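Local coordinates for protein alpha,alpha-trehalose-phosphate synthase (UDP-forming) (PDB 5V0T) that belongs to glycosyltransferase family 20, has the two-domain GT-B fold, and holds uridine-5'-diphosphate and 6-O-phosphono-alpha-D-glucopyranose in its pocket, at residues I246-A250 with E384-A388; G10-I14 with L40-M46; L143-Q148 with A185-F189; R277-S281 with A320-R325. All blocks are in the same frame, centred on the assembly; numbering follows the deposited sequence.

Contact 1. Residues I246-A250 with E384-A388. With UDP (uridine-5'-diphosphate), chain I.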
loop_
_atom_site.group_PDB
_atom_site.type_symbol
_atom_site.label_atom_id
_atom_site.label_comp_id
_atom_site.label_asym_id
_atom_site.label_seq_id
_atom_site.Cartn_x
_atom_site.Cartn_y
_atom_site.Cartn_z
ATOM N N ILE A 246 1.548 14.859 9.613
ATOM C CA ILE A 246 0.335 14.132 9.975
ATOM C C ILE A 246 -0.107 14.506 11.382
ATOM O O ILE A 246 -1.307 14.599 11.667
ATOM C CB ILE A 246 0.560 12.616 9.842
ATOM C CG1 ILE A 246 0.743 12.214 8.372
ATOM C CG2 ILE A 246 -0.579 11.831 10.489
ATOM C CD1 ILE A 246 1.439 10.874 8.239
ATOM N N ALA A 247 0.851 14.696 12.286
ATOM C CA ALA A 247 0.526 15.076 13.657
ATOM C C ALA A 247 -0.196 16.419 13.701
ATOM O O ALA A 247 -1.222 16.568 14.375
ATOM C CB ALA A 247 1.804 15.122 14.504
ATOM N N GLU A 248 0.340 17.417 12.997
ATOM C CA GLU A 248 -0.303 18.723 12.970
ATOM C C GLU A 248 -1.700 18.635 12.359
ATOM O O GLU A 248 -2.645 19.265 12.850
ATOM C CB GLU A 248 0.576 19.715 12.206
ATOM N N LEU A 249 -1.852 17.845 11.297
ATOM C CA LEU A 249 -3.165 17.640 10.693
ATOM C C LEU A 249 -4.136 16.989 11.673
ATOM O O LEU A 249 -5.300 17.390 11.769
ATOM C CB LEU A 249 -3.015 16.779 9.437
ATOM C CG LEU A 249 -4.109 16.764 8.373
ATOM C CD1 LEU A 249 -4.503 18.191 7.928
ATOM C CD2 LEU A 249 -3.633 15.933 7.194
ATOM N N ALA A 250 -3.681 15.962 12.392
ATOM C CA ALA A 250 -4.539 15.299 13.368
ATOM C C ALA A 250 -4.910 16.248 14.496
ATOM O O ALA A 250 -6.049 16.245 14.983
ATOM C CB ALA A 250 -3.830 14.071 13.935
ATOM N N GLU A 384 0.681 6.376 9.589
ATOM C CA GLU A 384 -0.201 7.511 9.842
ATOM C C GLU A 384 -0.848 7.433 11.222
ATOM O O GLU A 384 -0.976 8.460 11.906
ATOM C CB GLU A 384 -1.271 7.585 8.747
ATOM C CG GLU A 384 -0.698 7.927 7.353
ATOM C CD GLU A 384 -1.709 7.732 6.218
ATOM O OE1 GLU A 384 -1.350 7.990 5.055
ATOM O OE2 GLU A 384 -2.857 7.318 6.483
ATOM N N TYR A 385 -1.301 6.243 11.635
ATOM C CA TYR A 385 -1.893 6.108 12.966
ATOM C C TYR A 385 -0.906 6.546 14.044
ATOM O O TYR A 385 -1.243 7.336 14.932
ATOM C CB TYR A 385 -2.369 4.666 13.232
ATOM C CG TYR A 385 -2.793 4.496 14.669
ATOM C CD1 TYR A 385 -4.061 4.886 15.087
ATOM C CD2 TYR A 385 -1.899 4.012 15.632
ATOM C CE1 TYR A 385 -4.443 4.793 16.437
ATOM C CE2 TYR A 385 -2.272 3.923 16.982
ATOM C CZ TYR A 385 -3.547 4.303 17.367
ATOM O OH TYR A 385 -3.926 4.205 18.690
ATOM N N VAL A 386 0.330 6.054 13.975
ATOM C CA VAL A 386 1.314 6.431 14.980
ATOM C C VAL A 386 1.577 7.933 14.931
ATOM O O VAL A 386 1.646 8.601 15.971
ATOM C CB VAL A 386 2.608 5.625 14.780
ATOM C CG1 VAL A 386 3.717 6.210 15.638
ATOM C CG2 VAL A 386 2.369 4.143 15.103
ATOM N N SER A 387 1.738 8.479 13.722
ATOM C CA SER A 387 2.058 9.897 13.549
ATOM C C SER A 387 0.963 10.807 14.096
ATOM O O SER A 387 1.252 11.924 14.531
ATOM C CB SER A 387 2.273 10.201 12.063
ATOM O OG SER A 387 3.409 9.531 11.546
ATOM N N ALA A 388 -0.296 10.360 14.057
ATOM C CA ALA A 388 -1.404 11.212 14.477
ATOM C C ALA A 388 -1.490 11.374 15.993
ATOM O O ALA A 388 -2.170 12.294 16.465
ATOM C CB ALA A 388 -2.727 10.633 13.952
HETATM N N1 UDP I . -6.962 6.467 2.736
HETATM C C2 UDP I . -7.707 7.605 2.468
HETATM N N3 UDP I . -9.057 7.466 2.621
HETATM C C4 UDP I . -9.731 6.330 3.012
HETATM C C5 UDP I . -8.893 5.191 3.280
HETATM C C6 UDP I . -7.563 5.299 3.147
HETATM O O2 UDP I . -7.207 8.656 2.107
HETATM O O4 UDP I . -10.964 6.364 3.110
HETATM C "C1'" UDP I . -5.506 6.566 2.596
HETATM C "C2'" UDP I . -4.749 6.308 3.896
HETATM O "O2'" UDP I . -4.675 7.504 4.654
HETATM C "C3'" UDP I . -3.391 5.857 3.356
HETATM C "C4'" UDP I . -3.774 5.087 2.086
HETATM O "O4'" UDP I . -5.079 5.568 1.698
HETATM O "O3'" UDP I . -2.542 6.948 3.012
HETATM C "C5'" UDP I . -3.806 3.589 2.223
HETATM O "O5'" UDP I . -2.454 3.116 2.067
HETATM P PA UDP I . -1.978 1.753 2.717
HETATM O O1A UDP I . -2.426 1.650 4.160
HETATM O O2A UDP I . -0.517 1.654 2.482
HETATM O O3A UDP I . -2.751 0.620 1.933
HETATM P PB UDP I . -3.175 0.386 0.423
HETATM O O1B UDP I . -2.052 1.050 -0.379
HETATM O O2B UDP I . -3.077 -1.148 0.279
HETATM O O3B UDP I . -4.525 0.932 0.141
#
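Two helical segments, 246-250 and 384-388, cross at -65° with their axes 8.4 Å apart, and Ala247 and Ala388 come together at the crossing. The approach is between small residues: Ala247 and Ala250 on one helix face Ser387 and Ala388 on the other. The CB of Ala250 lies 3.6 Å from the CB of Ala388, and the CB of Ala247 rests 3.2 Å from the backbone O of Ser387. Ile246 is the one large apolar side chain in the interface. Its CG2, anti to the backbone N, is directed at the CB of Ser387 (3.6 Å), while CD1 on its other branch touches the CG of Glu384 at 3.7 Å, the two side chains crossing at about a right angle. Beyond that methylene the glutamate runs extended to the nucleotide. Its carboxylate straddles the ribose diol: O3' of UDP donates to Glu384 OE1 and O2' of UDP to Glu384 OE2, each at 2.6 Å. Arg356 forms a salt bridge with the same OE1, which probably helps to fix the carboxylate. Ile246 thus packs against the stem of a side chain that binds the ligand. Helix 356-363 borders the pair through Arg356 and Phe363, and helix 435-451 packs on Ser387 through Leu449.

Contact 2. Residues G10-I14 with L40-M46; sequences GRLII and LKETGGM
Ile13 and Met46 pair as neighbours in a parallel sheet, the tight part of this contact. Met46 grips the other strand with both its backbone polar groups: its N donates to Leu12 O at 3.0 Å, and its O accepts from Ile14 N at 2.7 Å. On one face the side chains of Ile13 and Met46 run alongside, pointing the same way, with CD1 of Ile13 3.7 Å from CB of Met46. On the other, CD1 of Leu40 meets both CD2 of Leu12 (3.9 Å) and CG1 of Ile14 (3.8 Å). Toward the start of the strand direct pairing gives way to water, which accepts from Leu12 N and donates to Gly44 O. Here Thr43 is exposed, its OG1 bonded to that same Gly44 O. Arg11 NH1 lies 3.7 Å from Met46 CE. The guanidinium also forms a salt bridge to Asp134. Strand 12-16, helix 31-43 and strand 45-48 form a right-handed beta-alpha-beta crossover, the building unit of the Rossmann-like domains of the GT-B fold.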
loop_
_atom_site.group_PDB
_atom_site.type_symbol
_atom_site.label_atom_id
_atom_site.label_comp_id
_atom_site.label_asym_id
_atom_site.label_seq_id
_atom_site.Cartn_x
_atom_site.Cartn_y
_atom_site.Cartn_z
ATOM N N GLY A 10 17.923 17.392 -13.607
ATOM C CA GLY A 10 17.064 16.571 -14.442
ATOM C C GLY A 10 15.641 16.506 -13.918
ATOM O O GLY A 10 15.411 16.476 -12.711
ATOM N N ARG A 11 14.681 16.481 -14.834
ATOM C CA ARG A 11 13.273 16.465 -14.465
ATOM C C ARG A 11 12.823 15.052 -14.107
ATOM O O ARG A 11 13.042 14.109 -14.870
ATOM C CB ARG A 11 12.440 17.021 -15.618
ATOM C CG ARG A 11 10.945 16.962 -15.429
ATOM C CD ARG A 11 10.235 17.616 -16.615
ATOM N NE ARG A 11 10.336 16.810 -17.825
ATOM C CZ ARG A 11 9.445 16.834 -18.811
ATOM N NH1 ARG A 11 8.383 17.628 -18.726
ATOM N NH2 ARG A 11 9.600 16.057 -19.877
ATOM N N LEU A 12 12.173 14.908 -12.958
ATOM C CA LEU A 12 11.688 13.609 -12.516
ATOM C C LEU A 12 10.341 13.315 -13.167
ATOM O O LEU A 12 9.390 14.088 -13.019
ATOM C CB LEU A 12 11.571 13.574 -10.993
ATOM C CG LEU A 12 10.848 12.346 -10.413
ATOM C CD1 LEU A 12 11.571 11.061 -10.830
ATOM C CD2 LEU A 12 10.728 12.466 -8.902
ATOM N N ILE A 13 10.271 12.216 -13.908
ATOM C CA ILE A 13 9.032 11.724 -14.496
ATOM C C ILE A 13 8.572 10.542 -13.660
ATOM O O ILE A 13 9.212 9.489 -13.665
ATOM C CB ILE A 13 9.221 11.295 -15.955
ATOM C CG1 ILE A 13 9.999 12.346 -16.764
ATOM C CG2 ILE A 13 7.871 10.933 -16.549
ATOM C CD1 ILE A 13 9.253 13.630 -17.054
ATOM N N ILE A 14 7.459 10.698 -12.957
ATOM C CA ILE A 14 6.811 9.589 -12.265
ATOM C C ILE A 14 5.826 8.920 -13.216
ATOM O O ILE A 14 5.038 9.598 -13.888
ATOM C CB ILE A 14 6.086 10.079 -11.001
ATOM C CG1 ILE A 14 7.091 10.582 -9.961
ATOM C CG2 ILE A 14 5.206 8.963 -10.442
ATOM C CD1 ILE A 14 7.889 9.485 -9.295
ATOM N N LEU A 40 6.651 13.815 -4.779
ATOM C CA LEU A 40 6.770 14.604 -5.999
ATOM C C LEU A 40 6.532 16.089 -5.770
ATOM O O LEU A 40 7.164 16.916 -6.437
ATOM C CB LEU A 40 5.793 14.077 -7.051
ATOM C CG LEU A 40 5.920 14.575 -8.487
ATOM C CD1 LEU A 40 7.285 14.266 -9.061
ATOM C CD2 LEU A 40 4.836 13.947 -9.339
ATOM N N LYS A 41 5.627 16.453 -4.851
ATOM C CA LYS A 41 5.304 17.860 -4.664
ATOM C C LYS A 41 6.506 18.661 -4.191
ATOM O O LYS A 41 6.527 19.879 -4.367
ATOM C CB LYS A 41 4.148 18.021 -3.670
ATOM C CG LYS A 41 4.526 17.744 -2.218
ATOM C CD LYS A 41 3.298 17.575 -1.314
ATOM C CE LYS A 41 3.711 17.256 0.128
ATOM N NZ LYS A 41 2.543 16.915 0.998
ATOM N N GLU A 42 7.504 18.007 -3.593
ATOM C CA GLU A 42 8.652 18.739 -3.072
ATOM C C GLU A 42 9.629 19.083 -4.190
ATOM O O GLU A 42 10.095 20.221 -4.288
ATOM C CB GLU A 42 9.337 17.923 -1.976
ATOM C CG GLU A 42 10.347 18.714 -1.157
ATOM C CD GLU A 42 10.905 17.921 0.023
ATOM O OE1 GLU A 42 10.902 16.678 -0.034
ATOM O OE2 GLU A 42 11.349 18.542 1.010
ATOM N N THR A 43 9.931 18.115 -5.055
ATOM C CA THR A 43 10.841 18.368 -6.162
ATOM C C THR A 43 10.134 18.985 -7.359
ATOM O O THR A 43 10.767 19.702 -8.132
ATOM C CB THR A 43 11.518 17.070 -6.617
ATOM O OG1 THR A 43 10.523 16.179 -7.129
ATOM C CG2 THR A 43 12.230 16.394 -5.461
ATOM N N GLY A 44 8.848 18.707 -7.549
ATOM C CA GLY A 44 8.193 19.006 -8.802
ATOM C C GLY A 44 8.550 17.958 -9.845
ATOM O O GLY A 44 9.395 17.091 -9.635
ATOM N N GLY A 45 7.898 18.045 -11.002
ATOM C CA GLY A 45 8.147 17.078 -12.054
ATOM C C GLY A 45 6.875 16.750 -12.796
ATOM O O GLY A 45 5.931 17.540 -12.831
ATOM N N MET A 46 6.864 15.575 -13.408
ATOM C CA MET A 46 5.727 15.101 -14.180
ATOM C C MET A 46 5.208 13.814 -13.569
ATOM O O MET A 46 5.992 12.960 -13.135
ATOM C CB MET A 46 6.100 14.853 -15.648
ATOM C CG MET A 46 5.013 14.165 -16.456
ATOM S SD MET A 46 5.444 14.030 -18.212
ATOM C CE MET A 46 5.226 15.730 -18.729
HETATM O O HOH W 1 11.665 17.226 -11.309
#

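Contact 3. Residues L143-Q148 with A185-F189; sequences LIPFAQ and ALCSF
Ala147 sets its methyl over the centre of the Phe189 ring, a CH-pi contact in which CB stands 3.4 Å from the ring centroid and only 8° off the normal. The ring is brought beneath the helix start by a chi1 of -76°, which places CG anti to the carbonyl carbon. Its edge is used as well: CE2 of Phe189 comes within 3.4 Å of Ile144 O, near the ring plane, so that the electropositive rim faces a carbonyl while the electron-rich face receives a methyl. Farther along, CG2 of Ile144 leans on Leu186, 3.9 Å from its CG, and the methyl of Ala185 fits beside the backbone O of Ile144. Gln148 extends across the partner segment and lays NE2 3.8 Å from the CA of Ala185, while its backbone N faces the CB of Ser188. No direct hydrogen bond joins the segments; a water does so instead. It donates to Ile144 O and to Ala185 O, both at 2.7 Å, and accepts from Gln148 N at 2.9 Å. Around this joint, strand 159-162 contributes Ile159 and Phe161, and Trp116 of helix 109-126 packs against Gln148. The chemistry implies a largely apolar seam between two type I turns, Leu143-Phe146 leading into helix 146-152 and Leu186-Phe189 following helix 179-186, in which one water links backbone groups of both segments, Ala185 O accepting from Ser188 N as well.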
loop_
_atom_site.group_PDB
_atom_site.type_symbol
_atom_site.label_atom_id
_atom_site.label_comp_id
_atom_site.label_asym_id
_atom_site.label_seq_id
_atom_site.Cartn_x
_atom_site.Cartn_y
_atom_site.Cartn_z
ATOM N N LEU A 143 3.130 -2.124 -14.180
ATOM C CA LEU A 143 4.036 -1.524 -15.157
ATOM C C LEU A 143 5.397 -2.222 -15.189
ATOM O O LEU A 143 6.398 -1.633 -15.599
ATOM C CB LEU A 143 4.170 -0.021 -14.879
ATOM C CG LEU A 143 2.834 0.726 -15.009
ATOM C CD1 LEU A 143 2.955 2.143 -14.491
ATOM C CD2 LEU A 143 2.371 0.733 -16.464
ATOM N N ILE A 144 5.435 -3.494 -14.787
ATOM C CA ILE A 144 6.666 -4.297 -14.854
ATOM C C ILE A 144 7.294 -4.292 -16.252
ATOM O O ILE A 144 8.527 -4.184 -16.342
ATOM C CB ILE A 144 6.394 -5.725 -14.361
ATOM C CG1 ILE A 144 6.192 -5.714 -12.834
ATOM C CG2 ILE A 144 7.534 -6.703 -14.775
ATOM C CD1 ILE A 144 5.595 -7.031 -12.261
ATOM N N PRO A 145 6.544 -4.383 -17.359
ATOM C CA PRO A 145 7.174 -4.370 -18.694
ATOM C C PRO A 145 7.575 -2.998 -19.218
ATOM O O PRO A 145 8.007 -2.916 -20.368
ATOM C CB PRO A 145 6.083 -4.969 -19.607
ATOM C CG PRO A 145 5.081 -5.621 -18.666
ATOM C CD PRO A 145 5.118 -4.745 -17.448
ATOM N N PHE A 146 7.463 -1.929 -18.419
ATOM C CA PHE A 146 7.524 -0.571 -18.957
ATOM C C PHE A 146 8.922 -0.190 -19.432
ATOM O O PHE A 146 9.061 0.471 -20.463
ATOM C CB PHE A 146 7.038 0.435 -17.909
ATOM C CG PHE A 146 6.522 1.717 -18.500
ATOM C CD1 PHE A 146 5.250 1.781 -19.050
ATOM C CD2 PHE A 146 7.304 2.863 -18.505
ATOM C CE1 PHE A 146 4.768 2.969 -19.600
ATOM C CE2 PHE A 146 6.825 4.058 -19.059
ATOM C CZ PHE A 146 5.556 4.102 -19.609
ATOM N N ALA A 147 9.970 -0.547 -18.680
ATOM C CA ALA A 147 11.319 -0.199 -19.130
ATOM C C ALA A 147 11.642 -0.896 -20.441
ATOM O O ALA A 147 12.204 -0.287 -21.361
ATOM C CB ALA A 147 12.362 -0.567 -18.078
ATOM N N GLN A 148 11.276 -2.176 -20.539
ATOM C CA GLN A 148 11.504 -2.937 -21.765
ATOM C C GLN A 148 10.832 -2.261 -22.956
ATOM O O GLN A 148 11.446 -2.096 -24.019
ATOM C CB GLN A 148 10.986 -4.364 -21.557
ATOM C CG GLN A 148 11.390 -5.410 -22.579
ATOM C CD GLN A 148 10.659 -6.731 -22.338
ATOM O OE1 GLN A 148 9.447 -6.819 -22.551
ATOM N NE2 GLN A 148 11.385 -7.753 -21.873
ATOM N N ALA A 185 11.718 -8.858 -17.854
ATOM C CA ALA A 185 11.326 -7.471 -18.093
ATOM C C ALA A 185 11.811 -6.552 -16.972
ATOM O O ALA A 185 12.260 -5.428 -17.234
ATOM C CB ALA A 185 9.805 -7.376 -18.243
ATOM N N LEU A 186 11.750 -7.019 -15.719
ATOM C CA LEU A 186 12.279 -6.228 -14.610
ATOM C C LEU A 186 13.752 -5.903 -14.800
ATOM O O LEU A 186 14.207 -4.828 -14.386
ATOM C CB LEU A 186 12.087 -6.963 -13.282
ATOM C CG LEU A 186 10.720 -6.963 -12.608
ATOM C CD1 LEU A 186 10.791 -7.839 -11.358
ATOM C CD2 LEU A 186 10.299 -5.540 -12.239
ATOM N N CYS A 187 14.507 -6.805 -15.422
ATOM C CA CYS A 187 15.929 -6.577 -15.602
ATOM C C CYS A 187 16.248 -5.577 -16.708
ATOM O O CYS A 187 17.423 -5.280 -16.907
ATOM C CB CYS A 187 16.643 -7.915 -15.856
ATOM S SG CYS A 187 16.544 -9.040 -14.416
ATOM N N SER A 188 15.252 -5.017 -17.404
ATOM C CA SER A 188 15.528 -3.878 -18.277
ATOM C C SER A 188 15.602 -2.557 -17.527
ATOM O O SER A 188 16.011 -1.557 -18.115
ATOM C CB SER A 188 14.471 -3.739 -19.377
ATOM O OG SER A 188 14.641 -4.729 -20.376
ATOM N N PHE A 189 15.182 -2.512 -16.271
ATOM C CA PHE A 189 15.328 -1.292 -15.495
ATOM C C PHE A 189 16.791 -1.088 -15.114
ATOM O O PHE A 189 17.568 -2.040 -15.022
ATOM C CB PHE A 189 14.443 -1.358 -14.248
ATOM C CG PHE A 189 12.967 -1.127 -14.533
ATOM C CD1 PHE A 189 12.476 0.167 -14.664
ATOM C CD2 PHE A 189 12.087 -2.186 -14.656
ATOM C CE1 PHE A 189 11.136 0.401 -14.919
ATOM C CE2 PHE A 189 10.743 -1.962 -14.920
ATOM C CZ PHE A 189 10.267 -0.645 -15.046
HETATM O O HOH W 2 10.494 -3.558 -18.154
#

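Contact 4. Residues R277-S281 with A320-R325. With UDP (uridine-5'-diphosphate), chain I; G6P (6-O-phosphono-alpha-D-glucopyranose), chain J.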
loop_
_atom_site.group_PDB
_atom_site.type_symbol
_atom_site.label_atom_id
_atom_site.label_comp_id
_atom_site.label_asym_id
_atom_site.label_seq_id
_atom_site.Cartn_x
_atom_site.Cartn_y
_atom_site.Cartn_z
ATOM N N ARG A 277 -8.755 -0.284 2.545
ATOM C CA ARG A 277 -9.506 -0.740 1.376
ATOM C C ARG A 277 -10.042 -2.138 1.676
ATOM O O ARG A 277 -9.369 -2.941 2.329
ATOM C CB ARG A 277 -8.619 -0.760 0.125
ATOM C CG ARG A 277 -8.224 0.618 -0.439
ATOM C CD ARG A 277 -7.377 0.457 -1.742
ATOM N NE ARG A 277 -6.225 -0.397 -1.479
ATOM C CZ ARG A 277 -6.139 -1.682 -1.814
ATOM N NH1 ARG A 277 -7.114 -2.279 -2.493
ATOM N NH2 ARG A 277 -5.062 -2.367 -1.470
ATOM N N LEU A 278 -11.279 -2.426 1.260
ATOM C CA LEU A 278 -11.854 -3.743 1.553
ATOM C C LEU A 278 -11.278 -4.753 0.552
ATOM O O LEU A 278 -11.929 -5.235 -0.380
ATOM C CB LEU A 278 -13.382 -3.707 1.557
ATOM C CG LEU A 278 -14.048 -4.703 2.530
ATOM C CD1 LEU A 278 -15.569 -4.521 2.604
ATOM C CD2 LEU A 278 -13.741 -6.170 2.130
ATOM N N ASP A 279 -10.016 -5.078 0.794
ATOM C CA ASP A 279 -9.218 -5.985 -0.009
ATOM C C ASP A 279 -9.011 -7.284 0.772
ATOM O O ASP A 279 -8.855 -7.256 1.996
ATOM C CB ASP A 279 -7.880 -5.303 -0.334
ATOM C CG ASP A 279 -7.129 -5.975 -1.462
ATOM O OD1 ASP A 279 -6.845 -7.193 -1.382
ATOM O OD2 ASP A 279 -6.834 -5.272 -2.452
ATOM N N TYR A 280 -9.004 -8.429 0.076
ATOM C CA TYR A 280 -8.725 -9.676 0.788
ATOM C C TYR A 280 -7.307 -9.716 1.370
ATOM O O TYR A 280 -7.038 -10.501 2.284
ATOM C CB TYR A 280 -8.967 -10.887 -0.130
ATOM C CG TYR A 280 -8.355 -10.787 -1.512
ATOM C CD1 TYR A 280 -6.994 -10.951 -1.709
ATOM C CD2 TYR A 280 -9.147 -10.522 -2.620
ATOM C CE1 TYR A 280 -6.434 -10.876 -2.990
ATOM C CE2 TYR A 280 -8.606 -10.427 -3.887
ATOM C CZ TYR A 280 -7.256 -10.609 -4.067
ATOM O OH TYR A 280 -6.745 -10.523 -5.343
ATOM N N SER A 281 -6.397 -8.870 0.891
ATOM C CA SER A 281 -5.060 -8.823 1.480
ATOM C C SER A 281 -5.051 -8.273 2.905
ATOM O O SER A 281 -4.060 -8.460 3.617
ATOM C CB SER A 281 -4.139 -7.953 0.616
ATOM O OG SER A 281 -4.573 -6.591 0.709
ATOM N N ALA A 320 -13.881 -11.339 -6.990
ATOM C CA ALA A 320 -13.143 -11.630 -5.760
ATOM C C ALA A 320 -13.309 -10.526 -4.724
ATOM O O ALA A 320 -13.312 -10.798 -3.520
ATOM C CB ALA A 320 -11.654 -11.842 -6.050
ATOM N N TYR A 321 -13.413 -9.276 -5.161
ATOM C CA TYR A 321 -13.626 -8.201 -4.208
ATOM C C TYR A 321 -15.067 -8.172 -3.724
ATOM O O TYR A 321 -15.313 -7.873 -2.549
ATOM C CB TYR A 321 -13.182 -6.866 -4.826
ATOM C CG TYR A 321 -11.675 -6.760 -4.817
ATOM C CD1 TYR A 321 -10.913 -7.365 -5.814
ATOM C CD2 TYR A 321 -11.009 -6.128 -3.764
ATOM C CE1 TYR A 321 -9.535 -7.303 -5.801
ATOM C CE2 TYR A 321 -9.625 -6.067 -3.738
ATOM C CZ TYR A 321 -8.896 -6.661 -4.763
ATOM O OH TYR A 321 -7.523 -6.606 -4.744
ATOM N N GLN A 322 -16.025 -8.508 -4.591
ATOM C CA GLN A 322 -17.397 -8.693 -4.126
ATOM C C GLN A 322 -17.469 -9.804 -3.078
ATOM O O GLN A 322 -18.174 -9.676 -2.070
ATOM C CB GLN A 322 -18.309 -9.011 -5.317
ATOM C CG GLN A 322 -18.387 -7.884 -6.361
ATOM C CD GLN A 322 -18.699 -8.379 -7.788
ATOM O OE1 GLN A 322 -19.125 -9.521 -7.989
ATOM N NE2 GLN A 322 -18.472 -7.509 -8.783
ATOM N N ASP A 323 -16.728 -10.892 -3.290
ATOM C CA ASP A 323 -16.777 -12.025 -2.363
ATOM C C ASP A 323 -16.265 -11.636 -0.981
ATOM O O ASP A 323 -16.911 -11.922 0.029
ATOM C CB ASP A 323 -15.959 -13.205 -2.908
ATOM C CG ASP A 323 -16.602 -13.871 -4.113
ATOM O OD1 ASP A 323 -17.836 -13.785 -4.281
ATOM O OD2 ASP A 323 -15.857 -14.499 -4.895
ATOM N N ILE A 324 -15.085 -11.012 -0.908
ATOM C CA ILE A 324 -14.561 -10.669 0.419
ATOM C C ILE A 324 -15.469 -9.656 1.099
ATOM O O ILE A 324 -15.622 -9.672 2.330
ATOM C CB ILE A 324 -13.088 -10.182 0.349
ATOM C CG1 ILE A 324 -12.527 -9.856 1.749
ATOM C CG2 ILE A 324 -12.915 -8.954 -0.570
ATOM C CD1 ILE A 324 -12.559 -11.064 2.741
ATOM N N ARG A 325 -16.104 -8.767 0.327
ATOM C CA ARG A 325 -17.045 -7.838 0.944
ATOM C C ARG A 325 -18.200 -8.594 1.589
ATOM O O ARG A 325 -18.561 -8.332 2.742
ATOM C CB ARG A 325 -17.579 -6.830 -0.079
ATOM C CG ARG A 325 -18.694 -5.932 0.502
ATOM C CD ARG A 325 -19.387 -5.093 -0.603
ATOM N NE ARG A 325 -20.403 -4.184 -0.066
ATOM C CZ ARG A 325 -21.220 -3.475 -0.842
ATOM N NH1 ARG A 325 -21.123 -3.588 -2.163
ATOM N NH2 ARG A 325 -22.117 -2.648 -0.311
HETATM N N1 UDP I . -6.962 6.467 2.736
HETATM C C2 UDP I . -7.707 7.605 2.468
HETATM N N3 UDP I . -9.057 7.466 2.621
HETATM C C4 UDP I . -9.731 6.330 3.012
HETATM C C5 UDP I . -8.893 5.191 3.280
HETATM C C6 UDP I . -7.563 5.299 3.147
HETATM O O2 UDP I . -7.207 8.656 2.107
HETATM O O4 UDP I . -10.964 6.364 3.110
HETATM C "C1'" UDP I . -5.506 6.566 2.596
HETATM C "C2'" UDP I . -4.749 6.308 3.896
HETATM O "O2'" UDP I . -4.675 7.504 4.654
HETATM C "C3'" UDP I . -3.391 5.857 3.356
HETATM C "C4'" UDP I . -3.774 5.087 2.086
HETATM O "O4'" UDP I . -5.079 5.568 1.698
HETATM O "O3'" UDP I . -2.542 6.948 3.012
HETATM C "C5'" UDP I . -3.806 3.589 2.223
HETATM O "O5'" UDP I . -2.454 3.116 2.067
HETATM P PA UDP I . -1.978 1.753 2.717
HETATM O O1A UDP I . -2.426 1.650 4.160
HETATM O O2A UDP I . -0.517 1.654 2.482
HETATM O O3A UDP I . -2.751 0.620 1.933
HETATM P PB UDP I . -3.175 0.386 0.423
HETATM O O1B UDP I . -2.052 1.050 -0.379
HETATM O O2B UDP I . -3.077 -1.148 0.279
HETATM O O3B UDP I . -4.525 0.932 0.141
HETATM C C1 G6P J . -2.161 -0.328 -3.611
HETATM C C2 G6P J . -1.319 -0.490 -4.865
HETATM C C3 G6P J . -1.416 0.763 -5.739
HETATM C C4 G6P J . -2.890 1.056 -6.033
HETATM C C5 G6P J . -3.661 1.170 -4.717
HETATM C C6 G6P J . -5.129 1.510 -4.984
HETATM O O1 G6P J . -1.622 0.771 -2.886
HETATM O O2 G6P J . 0.045 -0.762 -4.494
HETATM O O3 G6P J . -0.719 0.496 -6.968
HETATM O O4 G6P J . -3.008 2.301 -6.751
HETATM O O5 G6P J . -3.525 -0.045 -3.964
HETATM O O6 G6P J . -5.706 0.534 -5.868
HETATM P P G6P J . -6.367 1.013 -7.257
HETATM O O1P G6P J . -7.653 1.710 -6.893
HETATM O O2P G6P J . -6.531 -0.259 -8.040
HETATM O O3P G6P J . -5.358 1.965 -7.860
HETATM O O HOH W 3 -14.471 -5.411 -1.418
#
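Asp279, with CG anti to the backbone N (chi1 -164°), and Tyr321, whose chi1 of -76° swings its ring toward the loop, bring a carboxylate and a phenol together. Within this loop, which follows strand 270-275 of a Rossmann-like domain of the GT-B fold, Asp279 forms an Asx turn, its OD1 accepting from Ser281 N at 2.9 Å. Two donors share the other oxygen, Asp279 OD2. Tyr321 OH, from helix 319-339, donates to it at 2.7 Å from above the carboxylate plane, which stands almost perpendicular to the tyrosine ring, and Arg277 NH1 reaches its anti lone pair in a salt bridge of 3.0 Å. Asp279 probably acts as a second-shell residue that helps to orient the arginine. Over one face of the Tyr321 ring comes CE2 of Tyr280, 3.8 Å from CE1 of Tyr321; the two ring planes meet obliquely. Leu278 packs its CD2 on Ile324 CG1 at 3.9 Å, Tyr280 also touches Ala320 and Ile324, and a water bridges Leu278 O to Tyr321 O. Trp95 of helix 79-98 donates to Asp279 OD1. With O5 of the bound G6P over one face of its guanidinium, Arg277 gives UDP two bonds, NE to O3B at 2.7 Å and NH2 to O2B at 2.9 Å.

Read from the N terminus, the chain first closes contact 2, which spans 25 residues and sets strand 45-48 beside strand 12-16 in the larger mixed sheet, with helix 31-43 packed over it. Contact 3 follows in series within the same half of the molecule, fastening the start of helix 146-152 to the end of helix 179-186. Residues 246-250 then open contact 1, whose partner comes only at 384-388; the whole of contact 4, 277-281 with 320-325, falls within that long span. No two contacts cross. Contacts 1 and 4 both belong to the half built on the six-stranded parallel sheet, and although their centres lie about 27 Å apart, they reach UDP from its ribose and its diphosphate respectively.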